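Protein P47 (PDB 6EKT) may be part of a progenitor toxin complex that protects botulinum neurotoxin type A2 during its passage through the host gastrointestinal tract. Local coordinates at residues 81-86 against 106-111; 139-144 against 157-162; 268-273 against 280-285; 304-309 against 318-323. One frame throughout, in Å; residues are numbered along the deposited sequence.

In the fold
The four contacts form two touching pairs on opposite sides of the chain's centre, with contacts 1 and 4 centred about 56 Å apart. Contacts 1 and 2 share the sheet that includes strands 81-88, 108-118 and 124-141; contact 1 pairs two of its strands, whereas contact 2 sets strand 124-141 and the turn after it against helix 152-168. Both are largely buried. Contacts 3 and 4 are neighbouring hairpin pairings of the eight-stranded sheet, joined by strands 279-288 and 297-311, and are only partly buried. Their chemistry follows place: apolar side chains fill the inward faces, while a salt bridge marks contact 1, one serine-asparagine bond contact 2, and amides and hydroxyls contacts 3 and 4, with a water in contact 4.

Contact 1 of 4, residues 81-86 against 106-111; sequences FLRIKT and NPVLEI
I84 and I111 meet on the apolar face of this antiparallel strand pair, where I84 CD1 lies 3.7 Å from I111 CD1 and the two side chains cross at a slant. The torsion of I84 explains the approach: with chi1 at 62°, CG1 sits between the backbone N and the carbonyl carbon, and the chain leans over the neighbouring strand. L109 lies on the same face, and T86 CG2 reaches its CD1 at 4.1 Å. Helix 152-168 covers P107 and L109, while F129 and F131 pack on I111, making this the tight side. One polar atom buried here, T86 OG1, has no partner in the model; it stands 3.7 Å from P107 CD.

The other face carries R83, K85, V108 and E110 and is looser, with R83 and K85 partly exposed. R83 approaches the carboxylate side-on, its NE 2.8 Å and its NH2 3.0 Å from the same oxygen, E110 OE1. Guanidinium and carboxylate are nearly coplanar, 15° apart, and NE meets the anti lone pair of E110 OE1, the one turned away from the other carboxylate oxygen. E110 OE2 is taken by K140 in a second salt bridge, so the carboxylate is held from both oxygens and its negative charge is probably stabilised. Paired backbone bonds at L82-I111 and I84-L109, with T86 N to P107 O beyond them, give the alternating ladder of an antiparallel beta-sheet.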
# COMPACT_ATOMS: atom_id res chain seq x y z
N PHE A 81 -9.38 -4.67 17.11
CA PHE A 81 -9.72 -3.75 18.21
C PHE A 81 -8.65 -2.67 18.31
O PHE A 81 -7.47 -2.93 18.07
CB PHE A 81 -9.73 -4.50 19.56
CG PHE A 81 -10.90 -5.41 19.76
CD1 PHE A 81 -10.83 -6.75 19.36
CD2 PHE A 81 -12.06 -4.95 20.40
CE1 PHE A 81 -11.91 -7.60 19.57
CE2 PHE A 81 -13.14 -5.79 20.60
CZ PHE A 81 -13.07 -7.12 20.18
N LEU A 82 -9.07 -1.48 18.71
CA LEU A 82 -8.13 -0.50 19.24
C LEU A 82 -8.19 -0.52 20.76
O LEU A 82 -9.29 -0.51 21.33
CB LEU A 82 -8.47 0.92 18.78
CG LEU A 82 -8.22 1.36 17.35
CD1 LEU A 82 -8.62 2.82 17.24
CD2 LEU A 82 -6.77 1.18 16.93
N ARG A 83 -7.03 -0.53 21.40
CA ARG A 83 -6.96 -0.31 22.85
C ARG A 83 -6.90 1.19 23.14
O ARG A 83 -6.11 1.91 22.52
CB ARG A 83 -5.76 -1.03 23.47
CG ARG A 83 -5.90 -1.14 24.99
CD ARG A 83 -4.80 -1.97 25.60
NE ARG A 83 -4.92 -3.41 25.32
CZ ARG A 83 -4.05 -4.32 25.76
NH1 ARG A 83 -2.99 -3.95 26.49
NH2 ARG A 83 -4.21 -5.60 25.47
N ILE A 84 -7.74 1.67 24.06
CA ILE A 84 -7.87 3.11 24.31
C ILE A 84 -8.00 3.44 25.80
O ILE A 84 -8.56 2.64 26.57
CB ILE A 84 -9.04 3.76 23.53
CG1 ILE A 84 -10.40 3.17 23.93
CG2 ILE A 84 -8.78 3.69 22.01
CD1 ILE A 84 -11.60 4.02 23.54
N LYS A 85 -7.43 4.58 26.19
CA LYS A 85 -7.64 5.13 27.53
C LYS A 85 -8.75 6.17 27.42
O LYS A 85 -8.74 6.99 26.50
CB LYS A 85 -6.38 5.82 28.05
CG LYS A 85 -5.19 4.92 28.35
CD LYS A 85 -4.06 5.79 28.88
CE LYS A 85 -2.70 5.11 28.83
NZ LYS A 85 -1.65 6.09 29.26
N THR A 86 -9.70 6.16 28.37
CA THR A 86 -10.80 7.12 28.35
C THR A 86 -10.89 7.89 29.69
O THR A 86 -11.90 7.79 30.39
CB THR A 86 -12.16 6.46 28.00
OG1 THR A 86 -12.51 5.52 29.02
CG2 THR A 86 -12.12 5.74 26.64
N ASN A 106 -9.46 6.42 35.17
CA ASN A 106 -8.77 6.29 33.87
C ASN A 106 -8.89 4.85 33.30
O ASN A 106 -7.94 4.06 33.39
CB ASN A 106 -7.31 6.76 34.03
CG ASN A 106 -6.58 6.92 32.71
OD1 ASN A 106 -7.20 6.99 31.64
ND2 ASN A 106 -5.26 6.99 32.78
N PRO A 107 -10.07 4.52 32.72
CA PRO A 107 -10.31 3.17 32.19
C PRO A 107 -9.52 2.89 30.92
O PRO A 107 -9.21 3.81 30.14
CB PRO A 107 -11.81 3.17 31.88
CG PRO A 107 -12.39 4.36 32.60
CD PRO A 107 -11.27 5.36 32.54
N VAL A 108 -9.18 1.62 30.73
CA VAL A 108 -8.60 1.14 29.48
C VAL A 108 -9.60 0.17 28.88
O VAL A 108 -9.94 -0.86 29.49
CB VAL A 108 -7.22 0.46 29.70
CG1 VAL A 108 -6.62 0.03 28.36
CG2 VAL A 108 -6.28 1.39 30.44
N LEU A 109 -10.08 0.52 27.69
CA LEU A 109 -11.00 -0.30 26.96
C LEU A 109 -10.35 -0.81 25.67
O LEU A 109 -9.30 -0.30 25.23
CB LEU A 109 -12.27 0.49 26.61
CG LEU A 109 -12.94 1.29 27.74
CD1 LEU A 109 -14.05 2.18 27.22
CD2 LEU A 109 -13.47 0.34 28.80
N GLU A 110 -10.98 -1.82 25.09
CA GLU A 110 -10.73 -2.18 23.71
C GLU A 110 -12.04 -2.10 22.95
O GLU A 110 -13.04 -2.66 23.38
CB GLU A 110 -10.10 -3.58 23.59
CG GLU A 110 -8.60 -3.53 23.75
CD GLU A 110 -7.92 -4.87 23.53
OE1 GLU A 110 -6.80 -5.02 24.04
OE2 GLU A 110 -8.48 -5.77 22.85
N ILE A 111 -12.03 -1.38 21.83
CA ILE A 111 -13.25 -1.20 21.05
C ILE A 111 -12.96 -1.63 19.62
O ILE A 111 -11.94 -1.24 19.05
CB ILE A 111 -13.81 0.25 21.12
CG1 ILE A 111 -14.03 0.69 22.59
CG2 ILE A 111 -15.11 0.35 20.31
CD1 ILE A 111 -14.63 2.08 22.79

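Contact 2 of 4, residues 139-144 against 157-162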
# COMPACT_ATOMS: atom_id res chain seq x y z
N ILE A 139 -17.04 -3.95 22.85
CA ILE A 139 -16.38 -3.19 23.91
C ILE A 139 -15.93 -4.18 24.98
O ILE A 139 -16.75 -4.96 25.48
CB ILE A 139 -17.30 -2.15 24.58
CG1 ILE A 139 -17.88 -1.18 23.55
CG2 ILE A 139 -16.54 -1.38 25.68
CD1 ILE A 139 -19.11 -0.43 24.05
N LYS A 140 -14.64 -4.12 25.31
CA LYS A 140 -14.04 -4.90 26.38
C LYS A 140 -13.44 -3.94 27.37
O LYS A 140 -12.85 -2.93 26.99
CB LYS A 140 -12.95 -5.84 25.88
CG LYS A 140 -13.40 -6.85 24.83
CD LYS A 140 -12.28 -7.83 24.49
CE LYS A 140 -11.20 -7.17 23.65
NZ LYS A 140 -10.01 -8.04 23.41
N ILE A 141 -13.60 -4.26 28.66
CA ILE A 141 -12.91 -3.54 29.71
C ILE A 141 -11.59 -4.25 30.00
O ILE A 141 -11.57 -5.41 30.44
CB ILE A 141 -13.78 -3.39 30.99
CG1 ILE A 141 -15.06 -2.61 30.63
CG2 ILE A 141 -12.99 -2.72 32.11
CD1 ILE A 141 -16.14 -2.61 31.70
N ILE A 142 -10.49 -3.55 29.74
CA ILE A 142 -9.15 -4.05 30.01
C ILE A 142 -8.79 -3.77 31.47
O ILE A 142 -8.48 -4.71 32.20
CB ILE A 142 -8.11 -3.49 29.00
CG1 ILE A 142 -8.56 -3.74 27.55
CG2 ILE A 142 -6.71 -4.08 29.23
CD1 ILE A 142 -8.90 -5.19 27.19
N VAL A 143 -8.86 -2.50 31.88
CA VAL A 143 -8.59 -2.06 33.26
C VAL A 143 -9.67 -1.04 33.64
O VAL A 143 -9.89 -0.06 32.92
CB VAL A 143 -7.19 -1.40 33.43
CG1 VAL A 143 -6.89 -1.11 34.90
CG2 VAL A 143 -6.08 -2.27 32.85
N SER A 144 -10.33 -1.27 34.77
CA SER A 144 -11.38 -0.35 35.23
C SER A 144 -10.82 1.04 35.55
O SER A 144 -11.40 2.06 35.15
CB SER A 144 -12.14 -0.96 36.43
OG SER A 144 -12.73 -2.20 36.05
N TYR A 157 -19.80 -2.77 39.85
CA TYR A 157 -20.90 -1.92 39.37
C TYR A 157 -20.49 -0.90 38.31
O TYR A 157 -21.25 -0.64 37.36
CB TYR A 157 -21.65 -1.25 40.54
CG TYR A 157 -22.51 -2.24 41.28
CD1 TYR A 157 -23.67 -2.78 40.69
CD2 TYR A 157 -22.16 -2.67 42.56
CE1 TYR A 157 -24.45 -3.72 41.36
CE2 TYR A 157 -22.94 -3.60 43.24
CZ TYR A 157 -24.09 -4.11 42.65
OH TYR A 157 -24.85 -5.04 43.35
N PHE A 158 -19.28 -0.36 38.46
CA PHE A 158 -18.74 0.56 37.49
C PHE A 158 -18.63 -0.09 36.10
O PHE A 158 -19.04 0.50 35.09
CB PHE A 158 -17.38 1.14 37.94
CG PHE A 158 -16.71 2.01 36.89
CD1 PHE A 158 -17.22 3.28 36.58
CD2 PHE A 158 -15.57 1.56 36.22
CE1 PHE A 158 -16.61 4.07 35.61
CE2 PHE A 158 -14.95 2.36 35.26
CZ PHE A 158 -15.47 3.61 34.95
N ASN A 159 -18.08 -1.31 36.06
CA ASN A 159 -17.92 -2.05 34.80
C ASN A 159 -19.22 -2.24 34.07
O ASN A 159 -19.28 -2.03 32.85
CB ASN A 159 -17.26 -3.40 35.04
CG ASN A 159 -15.81 -3.26 35.44
OD1 ASN A 159 -15.21 -2.18 35.29
ND2 ASN A 159 -15.23 -4.34 35.98
N LYS A 160 -20.25 -2.63 34.82
CA LYS A 160 -21.57 -2.81 34.26
C LYS A 160 -22.13 -1.50 33.71
O LYS A 160 -22.60 -1.46 32.58
CB LYS A 160 -22.51 -3.44 35.29
CG LYS A 160 -23.89 -3.77 34.75
CD LYS A 160 -24.92 -2.72 35.19
CE LYS A 160 -26.34 -3.17 34.87
NZ LYS A 160 -27.23 -1.97 34.74
N LEU A 161 -22.06 -0.44 34.52
CA LEU A 161 -22.64 0.85 34.14
C LEU A 161 -21.86 1.57 33.04
O LEU A 161 -22.45 2.33 32.27
CB LEU A 161 -22.83 1.77 35.36
CG LEU A 161 -23.93 1.32 36.34
CD1 LEU A 161 -23.81 2.08 37.65
CD2 LEU A 161 -25.30 1.56 35.71
N LEU A 162 -20.54 1.35 32.98
CA LEU A 162 -19.73 1.89 31.88
C LEU A 162 -20.19 1.36 30.54
O LEU A 162 -20.34 2.12 29.59
CB LEU A 162 -18.22 1.60 32.07
CG LEU A 162 -17.34 2.20 30.94
CD1 LEU A 162 -16.08 2.88 31.47
CD2 LEU A 162 -16.98 1.17 29.87
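F158 is the first residue of the helical segment 157-162 to touch the segment 139-144, at S144: CE2 of its ring lies 3.6 Å from S144 O, met obliquely. That carbonyl oxygen is buried by the contact and has no hydrogen-bonding partner in the model.

N159 follows and carries most of the polar chemistry. Its OD1 receives a hydrogen bond from S144 OG at 2.6 Å, and the hydroxyl arrives in the plane of the amide carbonyl, on a lone pair. S144 turns its OG beside its own backbone N, with chi1 at -60°, which brings the hydroxyl up to the helix. The aliphatic part of N159 serves a second purpose: I141 CD1 rests 3.6 Å from N159 CB and 3.4 Å from N159 O, the methyl group thus meeting both side chain and main chain of one helical residue.

One turn further along, L162 completes the patch, its CD2 4.3 Å from I141 CD1. L109 of strand 108-118 packs on both I141 and L162, so a third element shares the apolar patch. At I142 the chain turns a corner, and I142 and V143 both face V108 in a classic beta bulge. Here helix 152-168 packs on one face of the sheet that holds strands 108-118 and 124-141, in a protein structurally similar to the TULIP superfamily.

Contact 3 of 4, residues 268-273 against 280-285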
# COMPACT_ATOMS: atom_id res chain seq x y z
N ASN A 268 2.13 -4.46 -26.80
CA ASN A 268 3.09 -5.51 -27.18
C ASN A 268 3.55 -6.37 -26.01
O ASN A 268 4.30 -7.34 -26.20
CB ASN A 268 4.32 -4.90 -27.87
CG ASN A 268 3.96 -4.27 -29.20
OD1 ASN A 268 3.88 -3.05 -29.33
ND2 ASN A 268 3.70 -5.10 -30.19
N PHE A 269 3.10 -6.03 -24.80
CA PHE A 269 3.56 -6.71 -23.61
C PHE A 269 2.38 -7.08 -22.71
O PHE A 269 1.27 -6.57 -22.90
CB PHE A 269 4.50 -5.81 -22.80
CG PHE A 269 5.67 -5.27 -23.59
CD1 PHE A 269 5.56 -4.05 -24.30
CD2 PHE A 269 6.89 -5.95 -23.62
CE1 PHE A 269 6.64 -3.53 -25.02
CE2 PHE A 269 7.98 -5.43 -24.34
CZ PHE A 269 7.86 -4.22 -25.03
N GLU A 270 2.64 -7.96 -21.74
CA GLU A 270 1.65 -8.37 -20.76
C GLU A 270 2.33 -8.94 -19.52
O GLU A 270 3.48 -9.39 -19.59
CB GLU A 270 0.68 -9.41 -21.37
CG GLU A 270 1.27 -10.80 -21.54
CD GLU A 270 0.36 -11.73 -22.30
OE1 GLU A 270 0.42 -11.73 -23.53
OE2 GLU A 270 -0.43 -12.47 -21.67
N VAL A 271 1.60 -8.94 -18.41
CA VAL A 271 2.06 -9.53 -17.17
C VAL A 271 1.63 -11.00 -17.10
O VAL A 271 0.44 -11.31 -17.23
CB VAL A 271 1.51 -8.76 -15.93
CG1 VAL A 271 1.80 -9.53 -14.65
CG2 VAL A 271 2.11 -7.37 -15.86
N ILE A 272 2.59 -11.89 -16.91
CA ILE A 272 2.30 -13.28 -16.58
C ILE A 272 2.26 -13.39 -15.05
O ILE A 272 3.24 -13.06 -14.38
CB ILE A 272 3.39 -14.23 -17.16
CG1 ILE A 272 3.61 -13.97 -18.66
CG2 ILE A 272 3.11 -15.70 -16.83
CD1 ILE A 272 2.45 -14.28 -19.60
N SER A 273 1.13 -13.84 -14.52
CA SER A 273 0.99 -14.05 -13.09
C SER A 273 1.81 -15.26 -12.68
O SER A 273 1.90 -16.24 -13.43
CB SER A 273 -0.48 -14.25 -12.72
OG SER A 273 -1.20 -13.05 -12.92
N ARG A 280 5.61 -11.46 -13.83
CA ARG A 280 6.72 -10.99 -14.68
C ARG A 280 6.14 -10.51 -16.00
O ARG A 280 4.98 -10.76 -16.29
CB ARG A 280 7.76 -12.11 -14.90
CG ARG A 280 7.18 -13.37 -15.49
CD ARG A 280 8.08 -14.59 -15.29
NE ARG A 280 7.43 -15.73 -15.93
CZ ARG A 280 7.48 -16.00 -17.23
NH1 ARG A 280 8.19 -15.24 -18.06
NH2 ARG A 280 6.82 -17.05 -17.70
N ILE A 281 6.95 -9.81 -16.79
CA ILE A 281 6.48 -9.18 -18.02
C ILE A 281 7.15 -9.86 -19.21
O ILE A 281 8.34 -10.21 -19.15
CB ILE A 281 6.70 -7.63 -18.02
CG1 ILE A 281 5.70 -6.94 -17.05
CG2 ILE A 281 6.53 -7.06 -19.43
CD1 ILE A 281 5.93 -5.46 -16.81
N VAL A 282 6.36 -10.11 -20.24
CA VAL A 282 6.85 -10.68 -21.50
C VAL A 282 6.26 -9.89 -22.66
O VAL A 282 5.22 -9.24 -22.52
CB VAL A 282 6.51 -12.17 -21.66
CG1 VAL A 282 7.23 -13.03 -20.61
CG2 VAL A 282 4.99 -12.41 -21.67
N ASN A 283 6.90 -9.95 -23.83
CA ASN A 283 6.27 -9.49 -25.05
C ASN A 283 5.27 -10.56 -25.52
O ASN A 283 5.41 -11.75 -25.19
CB ASN A 283 7.32 -9.20 -26.16
CG ASN A 283 8.06 -10.46 -26.61
OD1 ASN A 283 8.53 -11.24 -25.78
ND2 ASN A 283 8.19 -10.65 -27.93
N ASN A 284 4.27 -10.12 -26.28
CA ASN A 284 3.27 -11.02 -26.88
C ASN A 284 3.35 -11.02 -28.41
O ASN A 284 2.50 -11.63 -29.08
CB ASN A 284 1.87 -10.61 -26.40
CG ASN A 284 1.51 -9.17 -26.75
OD1 ASN A 284 1.99 -8.61 -27.73
ND2 ASN A 284 0.64 -8.56 -25.94
N SER A 285 4.35 -10.32 -28.96
CA SER A 285 4.53 -10.16 -30.40
C SER A 285 5.93 -9.58 -30.67
O SER A 285 6.62 -9.10 -29.75
CB SER A 285 3.45 -9.21 -30.96
OG SER A 285 3.28 -8.12 -30.07
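E270 and V282 form one of the two hydrogen-bonded pairs of a beta hairpin made by strands 269-273 and 279-288. E270 N donates to V282 O and V282 N to E270 O, both at 3.0 Å. The second such pair joins I272 and R280, where I272 N reaches R280 O at 2.7 Å and R280 N returns a bond to I272 O. All four backbone N-H groups of these two pairs are therefore matched with carbonyls across the hairpin.

Beyond the regular ladder, residues 268 and 283-285 are held differently. N268 O accepts from N284 N at 2.8 Å, the donor standing 37° above the carbonyl plane rather than on a lone pair. The N268 amide is used at both ends: OD1 accepts from N265 N, and ND2 donates to S285 OG with that oxygen close to the amide plane. N283 turns its side chain toward the next strand, its OD1 accepting from F306 N, while its ND2 has S285 O and N304 O as acceptors. N284 ND2 is satisfied by N267 O.

Apolar contacts divide between the faces. V271 CG2 lies 3.8 Å from I281 CG1 on the side covered by helix 244-252. On the other, the I272 and V282 side chains cross at about a right angle, with I272 CG1 3.7 Å from V282 CG2, and I272 CB sits over one face of the R280 guanidinium, toward the rim of that face. The serine that receives N268 ND2 is itself a donor: S285 OG gives its proton to N284 OD1 at 2.7 Å.

Contact 4 of 4, residues 304-309 against 318-323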
# COMPACT_ATOMS: atom_id res chain seq x y z
N ASN A 304 12.50 -10.55 -30.65
CA ASN A 304 11.52 -11.62 -30.71
C ASN A 304 11.11 -12.17 -29.35
O ASN A 304 10.00 -12.67 -29.23
CB ASN A 304 12.00 -12.74 -31.63
CG ASN A 304 12.23 -12.26 -33.05
OD1 ASN A 304 11.35 -11.61 -33.64
ND2 ASN A 304 13.41 -12.52 -33.58
N ASN A 305 11.99 -12.08 -28.36
CA ASN A 305 11.69 -12.57 -27.00
C ASN A 305 12.19 -11.53 -26.03
O ASN A 305 13.32 -11.06 -26.14
CB ASN A 305 12.39 -13.91 -26.70
CG ASN A 305 12.10 -14.96 -27.73
OD1 ASN A 305 12.95 -15.26 -28.57
ND2 ASN A 305 10.90 -15.53 -27.71
N PHE A 306 11.34 -11.20 -25.06
CA PHE A 306 11.61 -10.18 -24.10
C PHE A 306 11.01 -10.67 -22.79
O PHE A 306 9.86 -11.10 -22.78
CB PHE A 306 10.91 -8.88 -24.54
CG PHE A 306 11.19 -7.69 -23.66
CD1 PHE A 306 10.38 -7.40 -22.55
CD2 PHE A 306 12.24 -6.82 -23.96
CE1 PHE A 306 10.63 -6.28 -21.76
CE2 PHE A 306 12.50 -5.70 -23.17
CZ PHE A 306 11.69 -5.44 -22.06
N SER A 307 11.80 -10.62 -21.72
CA SER A 307 11.30 -10.91 -20.39
C SER A 307 11.83 -9.86 -19.45
O SER A 307 12.90 -9.29 -19.68
CB SER A 307 11.69 -12.31 -19.93
OG SER A 307 11.44 -13.24 -20.97
N MET A 308 11.06 -9.59 -18.41
CA MET A 308 11.41 -8.60 -17.41
C MET A 308 10.83 -9.08 -16.09
O MET A 308 9.61 -9.32 -16.00
CB MET A 308 10.78 -7.24 -17.79
CG MET A 308 10.88 -6.16 -16.71
SD MET A 308 10.01 -4.66 -17.20
CE MET A 308 11.22 -3.89 -18.28
N GLN A 309 11.67 -9.21 -15.09
CA GLN A 309 11.17 -9.54 -13.76
C GLN A 309 11.96 -8.78 -12.70
O GLN A 309 13.06 -8.29 -12.95
CB GLN A 309 11.20 -11.06 -13.52
CG GLN A 309 12.58 -11.69 -13.45
CD GLN A 309 12.53 -13.21 -13.39
OE1 GLN A 309 12.03 -13.87 -14.29
NE2 GLN A 309 13.07 -13.77 -12.31
N ILE A 318 16.27 -7.80 -17.27
CA ILE A 318 15.65 -7.81 -18.60
C ILE A 318 16.51 -8.72 -19.47
O ILE A 318 17.73 -8.50 -19.60
CB ILE A 318 15.54 -6.39 -19.23
CG1 ILE A 318 14.72 -5.47 -18.32
CG2 ILE A 318 14.93 -6.46 -20.62
CD1 ILE A 318 14.85 -3.98 -18.62
N SER A 319 15.88 -9.74 -20.03
CA SER A 319 16.54 -10.71 -20.91
C SER A 319 15.80 -10.67 -22.25
O SER A 319 14.56 -10.76 -22.30
CB SER A 319 16.51 -12.11 -20.26
OG SER A 319 17.19 -13.06 -21.07
N LEU A 320 16.54 -10.49 -23.34
CA LEU A 320 15.90 -10.40 -24.65
C LEU A 320 16.75 -11.04 -25.75
O LEU A 320 17.98 -11.14 -25.61
CB LEU A 320 15.56 -8.93 -24.98
CG LEU A 320 16.71 -7.95 -25.22
CD1 LEU A 320 17.11 -7.99 -26.69
CD2 LEU A 320 16.37 -6.52 -24.80
N ARG A 321 16.07 -11.46 -26.82
CA ARG A 321 16.70 -12.07 -27.98
C ARG A 321 16.07 -11.44 -29.21
O ARG A 321 14.84 -11.27 -29.28
CB ARG A 321 16.42 -13.57 -28.00
CG ARG A 321 17.16 -14.44 -29.03
CD ARG A 321 16.98 -15.94 -28.69
NE ARG A 321 16.85 -16.16 -27.22
CZ ARG A 321 15.73 -16.51 -26.57
NH1 ARG A 321 15.76 -16.66 -25.25
NH2 ARG A 321 14.59 -16.73 -27.20
N GLY A 322 16.91 -11.14 -30.20
CA GLY A 322 16.44 -10.54 -31.45
C GLY A 322 17.42 -10.75 -32.59
O GLY A 322 18.35 -11.56 -32.50
N LEU A 323 17.18 -10.03 -33.67
CA LEU A 323 18.02 -10.13 -34.86
C LEU A 323 17.98 -8.79 -35.58
O LEU A 323 17.05 -7.99 -35.36
CB LEU A 323 17.55 -11.26 -35.79
CG LEU A 323 16.10 -11.27 -36.28
CD1 LEU A 323 15.93 -10.36 -37.50
CD2 LEU A 323 15.71 -12.71 -36.60
O HOH W 1 13.86 -13.49 -23.23
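A beta hairpin of long strands, 297-311 and 315-326, brings F306 against I318 and L320 in nearly straight antiparallel pairing, the short strand axes lying at 173°. F306 CE2 touches I318 CG2 at 3.6 Å, and F306 CD2 lies 4.1 Å from L320 CB. The ring gets there because its CG is anti to the backbone N (chi1 -176°), which carries it along the sheet toward I318. M308 runs beside I318 and points the same way, with the terminal CE 3.6 Å from I318 CD1. This face is buried, and the F269 ring meets F306 edge-to-face, tying the hairpin to its neighbour.

The opposite face carries N305, S307, S319 and R321 and is more polar. N305 OD1 stands 2.6 Å from R321 NH2, the amide and guanidinium planes turned 46° from each other. A water donates to S319 O at 3.0 Å; its approach to S307 OG is weak and doubtful. E337 of the next strand also packs on R321.

Backbone bonds in both directions join S307 to S319 and N305 to R321. Near the end, R321 O is gripped twice, by N304 N at 2.8 Å and by N305 N at 3.1 Å, with both donors in the carbonyl plane. N304 and N305 together thus face a single residue, R321, on the partner strand: two residues facing one, a classic beta bulge in an antiparallel sheet.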